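Local coordinates for ParB-C (PDB 4RS7), which probably binds DNA, has a histone-like fold, and is the C-terminal domain of ParB, part of an archaeal plasmid's DNA segregation machinery, at the interface of chains A and B. Residues are numbered along the deposited sequence; one frame, centred on the assembly and turned at random. Chains: chain A/B, ParB-C.

The interface of chains A and B. Residues chain A 42, 45-46, 48-50; chain B 80-83, 86-87.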
loop_
_atom_site.group_PDB
_atom_site.type_symbol
_atom_site.label_atom_id
_atom_site.label_comp_id
_atom_site.label_asym_id
_atom_site.label_seq_id
_atom_site.Cartn_x
_atom_site.Cartn_y
_atom_site.Cartn_z
ATOM N N LYS A 42 -2.482 -6.573 0.774
ATOM C CA LYS A 42 -2.401 -7.961 0.323
ATOM C C LYS A 42 -2.842 -8.096 -1.132
ATOM O O LYS A 42 -2.229 -8.828 -1.903
ATOM C CB LYS A 42 -3.261 -8.876 1.199
ATOM C CG LYS A 42 -2.609 -9.294 2.505
ATOM C CD LYS A 42 -3.470 -10.334 3.224
ATOM C CE LYS A 42 -2.713 -10.981 4.361
ATOM N NZ LYS A 42 -2.145 -9.947 5.262
ATOM N N SER A 45 -0.101 -7.276 -3.414
ATOM C CA SER A 45 0.883 -8.350 -3.470
ATOM C C SER A 45 0.375 -9.485 -4.353
ATOM O O SER A 45 1.136 -10.071 -5.119
ATOM C CB SER A 45 1.195 -8.887 -2.066
ATOM O OG SER A 45 1.856 -7.916 -1.278
ATOM N N LEU A 46 -0.914 -9.797 -4.233
ATOM C CA LEU A 46 -1.527 -10.841 -5.051
ATOM C C LEU A 46 -1.446 -10.539 -6.554
ATOM O O LEU A 46 -1.142 -11.426 -7.354
ATOM C CB LEU A 46 -2.979 -11.094 -4.621
ATOM C CG LEU A 46 -3.174 -11.896 -3.332
ATOM C CD1 LEU A 46 -4.589 -11.722 -2.777
ATOM C CD2 LEU A 46 -2.861 -13.375 -3.559
ATOM N N TRP A 48 0.794 -8.660 -8.004
ATOM C CA TRP A 48 2.204 -8.851 -8.339
ATOM C C TRP A 48 2.515 -10.317 -8.634
ATOM O O TRP A 48 3.014 -10.645 -9.708
ATOM C CB TRP A 48 3.107 -8.352 -7.210
ATOM C CG TRP A 48 4.561 -8.626 -7.449
ATOM C CD1 TRP A 48 5.324 -9.592 -6.854
ATOM C CD2 TRP A 48 5.427 -7.932 -8.356
ATOM N NE1 TRP A 48 6.615 -9.537 -7.331
ATOM C CE2 TRP A 48 6.704 -8.525 -8.252
ATOM C CE3 TRP A 48 5.249 -6.864 -9.241
ATOM C CZ2 TRP A 48 7.796 -8.085 -9.001
ATOM C CZ3 TRP A 48 6.340 -6.427 -9.989
ATOM C CH2 TRP A 48 7.593 -7.039 -9.865
ATOM N N TYR A 49 2.211 -11.192 -7.683
ATOM C CA TYR A 49 2.530 -12.616 -7.819
ATOM C C TYR A 49 1.874 -13.260 -9.041
ATOM O O TYR A 49 2.392 -14.231 -9.592
ATOM C CB TYR A 49 2.125 -13.385 -6.556
ATOM C CG TYR A 49 3.011 -13.133 -5.353
ATOM C CD1 TYR A 49 2.461 -12.801 -4.125
ATOM C CD2 TYR A 49 4.393 -13.235 -5.445
ATOM C CE1 TYR A 49 3.263 -12.571 -3.021
ATOM C CE2 TYR A 49 5.203 -13.010 -4.346
ATOM C CZ TYR A 49 4.632 -12.678 -3.139
ATOM O OH TYR A 49 5.429 -12.453 -2.039
ATOM N N ASN A 50 0.733 -12.725 -9.458
ATOM C CA ASN A 50 -0.014 -13.299 -10.576
ATOM C C ASN A 50 0.268 -12.667 -11.934
ATOM O O ASN A 50 -0.322 -13.066 -12.937
ATOM C CB ASN A 50 -1.518 -13.249 -10.294
ATOM C CG ASN A 50 -1.949 -14.287 -9.289
ATOM O OD1 ASN A 50 -2.239 -15.426 -9.649
ATOM N ND2 ASN A 50 -1.984 -13.904 -8.015
ATOM N N LEU B 80 5.931 -6.177 0.315
ATOM C CA LEU B 80 5.430 -7.299 -0.456
ATOM C C LEU B 80 5.135 -8.416 0.534
ATOM O O LEU B 80 6.052 -8.993 1.115
ATOM C CB LEU B 80 6.475 -7.769 -1.468
ATOM C CG LEU B 80 6.105 -9.001 -2.300
ATOM C CD1 LEU B 80 4.861 -8.730 -3.148
ATOM C CD2 LEU B 80 7.265 -9.417 -3.179
ATOM N N PHE B 81 3.858 -8.696 0.759
ATOM C CA PHE B 81 3.489 -9.800 1.635
ATOM C C PHE B 81 3.996 -11.094 1.020
ATOM O O PHE B 81 4.033 -11.226 -0.203
ATOM C CB PHE B 81 1.973 -9.857 1.827
ATOM C CG PHE B 81 1.430 -8.753 2.691
ATOM C CD1 PHE B 81 1.534 -7.429 2.294
ATOM C CD2 PHE B 81 0.814 -9.040 3.901
ATOM C CE1 PHE B 81 1.040 -6.407 3.085
ATOM C CE2 PHE B 81 0.310 -8.022 4.701
ATOM C CZ PHE B 81 0.423 -6.702 4.290
ATOM N N SER B 82 4.387 -12.047 1.861
ATOM C CA SER B 82 4.906 -13.316 1.364
ATOM C C SER B 82 3.787 -14.139 0.736
ATOM O O SER B 82 2.606 -13.914 1.005
ATOM C CB SER B 82 5.577 -14.109 2.490
ATOM O OG SER B 82 4.621 -14.553 3.433
ATOM N N ARG B 83 4.161 -15.095 -0.104
ATOM C CA ARG B 83 3.170 -15.949 -0.747
ATOM C C ARG B 83 2.318 -16.683 0.290
ATOM O O ARG B 83 1.120 -16.876 0.092
ATOM C CB ARG B 83 3.845 -16.931 -1.707
ATOM C CG ARG B 83 4.472 -16.246 -2.915
ATOM C CD ARG B 83 5.320 -17.196 -3.753
ATOM N NE ARG B 83 4.532 -18.278 -4.339
ATOM C CZ ARG B 83 3.824 -18.164 -5.459
ATOM N NH1 ARG B 83 3.794 -17.012 -6.114
ATOM N NH2 ARG B 83 3.139 -19.203 -5.920
ATOM N N VAL B 86 -0.591 -14.484 1.677
ATOM C CA VAL B 86 -1.731 -14.183 0.813
ATOM C C VAL B 86 -2.348 -15.416 0.144
ATOM O O VAL B 86 -3.569 -15.510 0.015
ATOM C CB VAL B 86 -1.357 -13.160 -0.274
ATOM C CG1 VAL B 86 -0.921 -11.848 0.360
ATOM C CG2 VAL B 86 -0.257 -13.717 -1.163
ATOM N N PHE B 87 -1.506 -16.349 -0.288
ATOM C CA PHE B 87 -1.982 -17.548 -0.971
ATOM C C PHE B 87 -2.454 -18.611 0.019
ATOM O O PHE B 87 -3.529 -19.187 -0.150
ATOM C CB PHE B 87 -0.889 -18.120 -1.888
ATOM C CG PHE B 87 -0.806 -17.448 -3.233
ATOM C CD1 PHE B 87 0.293 -16.671 -3.573
ATOM C CD2 PHE B 87 -1.836 -17.585 -4.158
ATOM C CE1 PHE B 87 0.367 -16.047 -4.814
ATOM C CE2 PHE B 87 -1.770 -16.961 -5.401
ATOM C CZ PHE B 87 -0.667 -16.191 -5.727
#
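A:Leu46 and B:Val86 meet tip to tip at the apolar centre of this helix-to-tail contact between two copies of ParB-C, CD2 of A:Leu46 lying 3.6 Å from CG2 of B:Val86. The same leucine methyl sits over the middle of the ring of B:Phe87, the last modelled residue, which is poorly ordered. B:Val86 also turns CG1 toward A:Lys42, whose aliphatic stem slides past it in the opposite direction. The patch illustrates how an apolar core can be closed by a few well-placed polar groups.

A:Tyr49 lies beside this core and buries 112 Å² against chain B. Its CG is anti to the carbonyl carbon (chi1 -73°), sending the ring along the B:80-83 segment. The poorly ordered B:Arg83 lays its CG over one ring face, offset toward the rim, while CD1 of B:Leu80 approaches CZ of A:Tyr49 at 4.0 Å. At the ring's tip the phenol OH of A:Tyr49 donates to the carbonyl O of B:Phe81 at 2.6 Å; the oxygen lies in the plane of the ring and is met on a lone pair, which should restrain phenol rotation. An alanine here would remove both ring and hydroxyl, and would probably loosen the tail of chain B by losing this hydrogen bond and the packing against B:Leu80 and B:Arg83.

Farther out, OG of A:Ser45 accepts from the backbone N of B:Phe81 at 3.0 Å, so chain A grips both polar backbone atoms of one residue. At the rim, A:Lys42 crosses the B:Phe81 ring at about a right angle, with CG over its face, 4.0 Å from the centroid. At the opposite end, A:Asn50 is held by its own helix, ND2 of A:Asn50 donating to O of A:Leu46 at 2.7 Å.

Chain A contributes the last turns of its long helix 24-50; chain B contributes the loop before helix 83-86, that short helix and the last modelled residue. Two-fold symmetry repeats the clasp with the chains exchanged, so the two tails pack reciprocally on the partner's helix, which would fit a dimer.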